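Local atomic coordinates of putative dehydrogenase (Pseudomonas fluorescens, PDB entry 6UUG), a protein that catalyses the flavin-dependent oxygenation of methanesulfinate as the monooxygenase MsuC of a two-component system in bacterial sulfur assimilation. Residues L261-G266 / E356-L361; S101-F106 / T257-G262; A193-G198 / V226-S231. All coordinates share one frame; numbering follows the deposited sequence.

Every residue that touches across the three contacts is buried, but the contacts differ in depth: contact 2 lies about 5 Å from the chain centre, contact 1 about 17 Å and contact 3 about 23 Å (centre to centre). Contacts 1 and 2 both use helix 247-277, their segments overlap at Leu261 and Gly262, and their centres are about 13 Å apart. Contact 3 joins two strands, its centre about 40 Å from that of contact 1, across the chain centre. The chemistry differs with the place: cysteine sulfur against isoleucine methyl and alanine CA in contact 1, methionine thioether against imidazole in contact 2, alanine, valine and isoleucine methyls between two sheets in contact 3.

Contact 1: residues L261-G266 / E356-L361; sequences LGIAEG and EICSRL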
# COMPACT_ATOMS: atom_id res chain seq x y z
N LEU A 261 10.16 -16.83 4.93
CA LEU A 261 9.54 -16.66 6.23
C LEU A 261 10.58 -16.59 7.34
O LEU A 261 10.52 -15.71 8.20
CB LEU A 261 8.54 -17.80 6.50
CG LEU A 261 7.99 -17.91 7.92
CD1 LEU A 261 7.26 -16.66 8.36
CD2 LEU A 261 7.03 -19.12 7.96
N GLY A 262 11.57 -17.50 7.31
CA GLY A 262 12.63 -17.47 8.30
C GLY A 262 13.38 -16.14 8.34
O GLY A 262 13.66 -15.61 9.42
N ILE A 263 13.69 -15.58 7.18
CA ILE A 263 14.39 -14.29 7.14
C ILE A 263 13.55 -13.21 7.82
O ILE A 263 14.05 -12.45 8.66
CB ILE A 263 14.72 -13.91 5.69
CG1 ILE A 263 15.79 -14.82 5.09
CG2 ILE A 263 15.16 -12.45 5.63
CD1 ILE A 263 15.89 -14.71 3.57
N ALA A 264 12.26 -13.12 7.47
CA ALA A 264 11.38 -12.14 8.09
C ALA A 264 11.26 -12.35 9.59
O ALA A 264 11.23 -11.37 10.36
CB ALA A 264 10.00 -12.19 7.41
N GLU A 265 11.18 -13.61 10.04
CA GLU A 265 11.08 -13.88 11.48
C GLU A 265 12.36 -13.49 12.20
O GLU A 265 12.32 -12.96 13.32
CB GLU A 265 10.77 -15.37 11.71
CG GLU A 265 9.35 -15.77 11.33
CD GLU A 265 9.04 -17.23 11.61
OE1 GLU A 265 9.86 -18.10 11.27
OE2 GLU A 265 7.94 -17.49 12.16
N GLY A 266 13.52 -13.73 11.58
CA GLY A 266 14.77 -13.37 12.23
C GLY A 266 14.95 -11.86 12.28
O GLY A 266 15.38 -11.31 13.30
N GLU A 356 8.60 -6.22 3.17
CA GLU A 356 8.09 -5.02 3.84
C GLU A 356 8.52 -4.97 5.31
O GLU A 356 8.91 -3.91 5.82
CB GLU A 356 6.57 -4.97 3.71
CG GLU A 356 5.91 -3.84 4.51
CD GLU A 356 6.29 -2.44 4.03
OE1 GLU A 356 5.97 -1.47 4.75
OE2 GLU A 356 6.89 -2.31 2.94
N ILE A 357 8.46 -6.11 6.01
CA ILE A 357 8.95 -6.14 7.39
C ILE A 357 10.44 -5.80 7.44
O ILE A 357 10.89 -5.02 8.29
CB ILE A 357 8.66 -7.51 8.03
CG1 ILE A 357 7.15 -7.70 8.19
CG2 ILE A 357 9.38 -7.63 9.37
CD1 ILE A 357 6.77 -9.13 8.63
N CYS A 358 11.24 -6.39 6.54
CA CYS A 358 12.68 -6.17 6.58
C CYS A 358 13.04 -4.71 6.29
O CYS A 358 14.10 -4.25 6.71
CB CYS A 358 13.38 -7.08 5.58
SG CYS A 358 13.28 -8.84 6.00
N SER A 359 12.17 -3.98 5.59
CA SER A 359 12.41 -2.55 5.37
C SER A 359 11.85 -1.69 6.50
O SER A 359 12.53 -0.78 7.00
CB SER A 359 11.77 -2.11 4.05
OG SER A 359 11.87 -0.69 3.88
N ARG A 360 10.61 -1.94 6.88
CA ARG A 360 9.94 -1.03 7.80
C ARG A 360 10.38 -1.23 9.24
O ARG A 360 10.11 -0.35 10.06
CB ARG A 360 8.43 -1.17 7.69
CG ARG A 360 7.74 0.18 7.70
CD ARG A 360 6.35 0.11 8.26
NE ARG A 360 5.58 -0.97 7.66
CZ ARG A 360 4.55 -1.55 8.27
NH1 ARG A 360 4.19 -1.13 9.48
NH2 ARG A 360 3.89 -2.54 7.68
N LEU A 361 11.09 -2.33 9.55
CA LEU A 361 11.61 -2.48 10.92
C LEU A 361 12.55 -1.34 11.29
O LEU A 361 12.69 -1.03 12.47
CB LEU A 361 12.31 -3.83 11.10
CG LEU A 361 13.63 -4.09 10.38
CD1 LEU A 361 14.85 -3.54 11.16
CD2 LEU A 361 13.82 -5.59 10.12
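Beside Ala264, which meets Ile357 and Cys358 across the contact, Glu265, whose CB points away from 356-361, has its OE2 gripped by two salt bridges, from Arg311 NE and Arg93 NH2. A second ion pair lies within the other segment, where Arg360 NE donates to Glu356 OE1 at 3.0 Å. That bond is fairly straight (162° at the hydrogen) and approaches OE1 from its anti side, somewhat out of the carboxylate plane. Arg360 NH1 is held further by Glu302 and His299. Between these polar flanks the two helices run in the same general direction, their axes 9.3 Å apart at an angle of 25°. Cys358 points toward the other helix. With SG anti to its own carbonyl carbon (chi1 -66°), the sulfur reaches the CG2 methyl of Ile263 at 4.1 Å and the CA of Ala264 at 4.3 Å. The end of the Ile263 side chain leads away from 356-361, and the residue also touches His379. Just before Cys358, Ile357 brings its CG2 to 4.3 Å from the carbonyl O of Ala264. Both helices belong to the bundle expected of the C-terminal domain of acyl-CoA dehydrogenase relatives. With its charges paired outside the interface, the contact probably rests mainly on shape and dispersion, the polarisable sulfur of a short side chain and methyl groups meeting a helix surface with little side chain at Ala264.

Contact 2: residues S101-F106 / T257-G262; sequences SIAHVF and THMFLG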
# COMPACT_ATOMS: atom_id res chain seq x y z
N SER A 101 22.10 -17.84 3.96
CA SER A 101 23.00 -18.56 3.05
C SER A 101 23.16 -20.01 3.47
O SER A 101 23.14 -20.92 2.62
CB SER A 101 24.38 -17.89 3.02
OG SER A 101 24.30 -16.67 2.31
N ILE A 102 23.33 -20.25 4.76
CA ILE A 102 23.37 -21.63 5.25
C ILE A 102 22.02 -22.30 5.03
O ILE A 102 21.95 -23.47 4.63
CB ILE A 102 23.80 -21.63 6.73
CG1 ILE A 102 25.32 -21.45 6.81
CG2 ILE A 102 23.40 -22.92 7.43
CD1 ILE A 102 26.10 -22.61 6.21
N ALA A 103 20.93 -21.56 5.27
CA ALA A 103 19.61 -22.15 5.03
C ALA A 103 19.46 -22.56 3.58
O ALA A 103 18.89 -23.62 3.28
CB ALA A 103 18.51 -21.16 5.42
N HIS A 104 19.97 -21.74 2.66
CA HIS A 104 19.86 -22.01 1.22
C HIS A 104 20.62 -23.26 0.81
O HIS A 104 20.07 -24.13 0.12
CB HIS A 104 20.38 -20.79 0.46
CG HIS A 104 20.09 -20.79 -1.01
ND1 HIS A 104 19.97 -19.62 -1.73
CD2 HIS A 104 19.91 -21.80 -1.90
CE1 HIS A 104 19.73 -19.91 -3.00
NE2 HIS A 104 19.69 -21.22 -3.13
N VAL A 105 21.89 -23.37 1.20
CA VAL A 105 22.64 -24.55 0.77
C VAL A 105 22.14 -25.80 1.47
O VAL A 105 22.18 -26.88 0.89
CB VAL A 105 24.15 -24.35 0.98
CG1 VAL A 105 24.67 -23.32 -0.01
CG2 VAL A 105 24.46 -23.98 2.41
N PHE A 106 21.67 -25.67 2.72
CA PHE A 106 21.08 -26.83 3.40
C PHE A 106 19.80 -27.28 2.71
O PHE A 106 19.62 -28.47 2.42
CB PHE A 106 20.82 -26.49 4.87
CG PHE A 106 20.20 -27.61 5.66
CD1 PHE A 106 20.98 -28.66 6.13
CD2 PHE A 106 18.84 -27.62 5.93
CE1 PHE A 106 20.42 -29.69 6.86
CE2 PHE A 106 18.27 -28.67 6.66
CZ PHE A 106 19.07 -29.70 7.12
N THR A 257 10.31 -20.57 -0.05
CA THR A 257 9.26 -19.94 0.74
C THR A 257 9.57 -20.03 2.23
O THR A 257 9.38 -19.05 2.96
CB THR A 257 7.90 -20.58 0.44
OG1 THR A 257 7.57 -20.39 -0.94
CG2 THR A 257 6.80 -19.93 1.29
N HIS A 258 10.01 -21.20 2.71
CA HIS A 258 10.38 -21.33 4.12
C HIS A 258 11.56 -20.43 4.46
O HIS A 258 11.65 -19.91 5.58
CB HIS A 258 10.70 -22.79 4.45
CG HIS A 258 9.49 -23.62 4.73
ND1 HIS A 258 8.62 -24.04 3.75
CD2 HIS A 258 9.01 -24.10 5.91
CE1 HIS A 258 7.65 -24.75 4.31
NE2 HIS A 258 7.86 -24.80 5.62
N MET A 259 12.51 -20.28 3.52
CA MET A 259 13.62 -19.34 3.72
C MET A 259 13.10 -17.92 3.90
O MET A 259 13.57 -17.18 4.79
CB MET A 259 14.58 -19.37 2.52
CG MET A 259 15.43 -20.61 2.37
SD MET A 259 16.24 -20.69 0.74
CE MET A 259 17.00 -19.07 0.65
N PHE A 260 12.17 -17.50 3.03
CA PHE A 260 11.63 -16.14 3.10
C PHE A 260 10.97 -15.88 4.45
O PHE A 260 11.15 -14.81 5.05
CB PHE A 260 10.59 -15.92 1.99
CG PHE A 260 11.13 -16.02 0.57
CD1 PHE A 260 12.48 -16.15 0.31
CD2 PHE A 260 10.24 -15.99 -0.50
CE1 PHE A 260 12.95 -16.25 -1.02
CE2 PHE A 260 10.71 -16.09 -1.82
CZ PHE A 260 12.06 -16.22 -2.07
N LEU A 261 10.16 -16.83 4.93
CA LEU A 261 9.54 -16.66 6.23
C LEU A 261 10.58 -16.59 7.34
O LEU A 261 10.52 -15.71 8.20
CB LEU A 261 8.54 -17.80 6.50
CG LEU A 261 7.99 -17.91 7.92
CD1 LEU A 261 7.26 -16.66 8.36
CD2 LEU A 261 7.03 -19.12 7.96
N GLY A 262 11.57 -17.50 7.31
CA GLY A 262 12.63 -17.47 8.30
C GLY A 262 13.38 -16.14 8.34
O GLY A 262 13.66 -15.61 9.42
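Met259 carries the whole of segment 257-262's side of this contact, reaching toward Ala103 and His104; its tip contacts hold for one of two deposited conformers and are less certain overall. Its CB points at helix 100-119, and CG meets the methyl CB of Ala103 at 4.4 Å. The next atom, SD, lies 3.9 Å from His104 CA and 4.6 Å from the centroid of the His104 ring. The sulfur-aromatic line to SD is 28° off the ring normal, hence oblique. A bend at chi3 (51°) then brings the terminal methyl across the histidine, oblique to its ring: CE is 3.8 Å from His104 CB and 3.8 Å from His104 ND1. The imidazole reaches this place because its CG lies anti to the backbone N (chi1 -169°), and ND1 is held by a hydrogen bond with Gln213 NE2, a residue that also touches Met259. Phe108 and Phe256 meet the same ring edge-to-face, which probably restricts its rotation. The pair thus joins helix 100-119 of the N-terminal family region to helix 247-277 of the C-terminal one, with Ala103 also resting on Ala96 of helix 85-96 and Gln213 arriving from the connection between strands 202-204 and 221-228.

Contact 3: residues A193-G198 / V226-S231; sequences AAIPSG and VRVEES
Strands 193-196 and 226-228 pass each other as members of different sheets, their axes 8.6 Å apart at the closest and their N-to-C directions 123° apart. The nearest CA atoms, those of Ile195 and Val228, are 7.2 Å from one another, and the interface is built by side chains. Val228 works with both of its methyls: CG1 presses on the CB of Ala193 at 3.6 Å, while CG2 faces CG2 of Ile195 at 4.2 Å. The Ile195 and Val228 side chains meet at about a right angle. This is layer packing between the three-stranded mixed sheet, in which 189-196 is an outer strand within the chain, and the antiparallel sheet containing 221-228, consistent with the beta domain of acyl-CoA dehydrogenase relatives. Ile195 sends its longer arm the other way along the partner strand. Its CG1 sits between backbone N and carbonyl carbon (chi1 59°), and from there the extended chain carries CD1 to Val226 CG1, 4.0 Å away. Backbone hydrogen bonds tie Ala193 to Ala179 and Ile195 to Leu177 of strand 176-183, and Val226 to Phe161 of strand 159-162. The Phe161 side chain touches both Ala193 and Val228, and Ile202 does the same for Ile195 and Val226.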
# COMPACT_ATOMS: atom_id res chain seq x y z
N ALA A 193 22.01 -35.35 -14.47
CA ALA A 193 22.87 -36.41 -13.95
C ALA A 193 23.32 -36.06 -12.54
O ALA A 193 23.41 -34.89 -12.18
CB ALA A 193 24.10 -36.63 -14.85
N ALA A 194 23.60 -37.09 -11.74
CA ALA A 194 24.21 -36.94 -10.42
C ALA A 194 25.65 -37.44 -10.50
O ALA A 194 25.87 -38.62 -10.79
CB ALA A 194 23.44 -37.71 -9.36
N ILE A 195 26.61 -36.57 -10.24
CA ILE A 195 28.02 -36.94 -10.44
C ILE A 195 28.86 -36.36 -9.31
O ILE A 195 28.49 -35.36 -8.68
CB ILE A 195 28.55 -36.46 -11.81
CG1 ILE A 195 28.44 -34.95 -11.95
CG2 ILE A 195 27.83 -37.16 -12.95
CD1 ILE A 195 28.93 -34.44 -13.30
N PRO A 196 30.00 -37.00 -9.02
CA PRO A 196 30.87 -36.49 -7.95
C PRO A 196 31.38 -35.09 -8.28
O PRO A 196 31.73 -34.79 -9.43
CB PRO A 196 32.02 -37.50 -7.91
CG PRO A 196 31.47 -38.73 -8.53
CD PRO A 196 30.50 -38.26 -9.58
N SER A 197 31.43 -34.23 -7.26
CA SER A 197 31.79 -32.84 -7.49
C SER A 197 33.25 -32.67 -7.85
O SER A 197 33.61 -31.66 -8.46
CB SER A 197 31.45 -31.99 -6.27
OG SER A 197 30.18 -32.35 -5.76
N GLY A 198 34.10 -33.62 -7.48
CA GLY A 198 35.50 -33.54 -7.84
C GLY A 198 35.90 -34.29 -9.09
O GLY A 198 37.10 -34.47 -9.34
N VAL A 226 33.45 -33.76 -19.32
CA VAL A 226 33.19 -34.45 -18.06
C VAL A 226 32.40 -35.72 -18.35
O VAL A 226 31.29 -35.66 -18.89
CB VAL A 226 32.43 -33.55 -17.08
CG1 VAL A 226 32.09 -34.34 -15.81
CG2 VAL A 226 33.24 -32.31 -16.76
N ARG A 227 32.97 -36.86 -17.98
CA ARG A 227 32.33 -38.13 -18.29
C ARG A 227 31.11 -38.36 -17.40
O ARG A 227 31.14 -38.07 -16.20
CB ARG A 227 33.33 -39.28 -18.12
CG ARG A 227 32.72 -40.65 -18.33
CD ARG A 227 33.76 -41.76 -18.31
NE ARG A 227 33.14 -43.07 -18.45
CZ ARG A 227 33.71 -44.11 -19.05
NH1 ARG A 227 33.07 -45.27 -19.14
NH2 ARG A 227 34.92 -43.98 -19.58
N VAL A 228 30.03 -38.87 -18.00
CA VAL A 228 28.80 -39.19 -17.28
C VAL A 228 28.33 -40.58 -17.71
O VAL A 228 28.08 -40.82 -18.90
CB VAL A 228 27.70 -38.14 -17.54
CG1 VAL A 228 26.44 -38.50 -16.78
CG2 VAL A 228 28.18 -36.76 -17.11
N GLU A 229 28.20 -41.49 -16.74
CA GLU A 229 27.75 -42.85 -17.04
C GLU A 229 26.24 -42.90 -17.19
O GLU A 229 25.51 -42.09 -16.62
CB GLU A 229 28.16 -43.82 -15.93
CG GLU A 229 29.62 -43.84 -15.60
CD GLU A 229 30.47 -44.17 -16.81
OE1 GLU A 229 30.09 -45.08 -17.60
OE2 GLU A 229 31.51 -43.52 -16.96
N GLU A 230 25.77 -43.89 -17.95
CA GLU A 230 24.33 -44.14 -18.05
C GLU A 230 23.72 -44.30 -16.67
O GLU A 230 22.62 -43.79 -16.41
CB GLU A 230 24.06 -45.39 -18.89
CG GLU A 230 24.47 -45.28 -20.34
CD GLU A 230 23.77 -44.13 -21.04
OE1 GLU A 230 24.48 -43.21 -21.52
OE2 GLU A 230 22.53 -44.15 -21.12
N SER A 231 24.42 -45.00 -15.77
CA SER A 231 23.95 -45.22 -14.41
C SER A 231 23.86 -43.93 -13.60
O SER A 231 23.33 -43.95 -12.49
CB SER A 231 24.87 -46.20 -13.68
OG SER A 231 26.14 -45.62 -13.43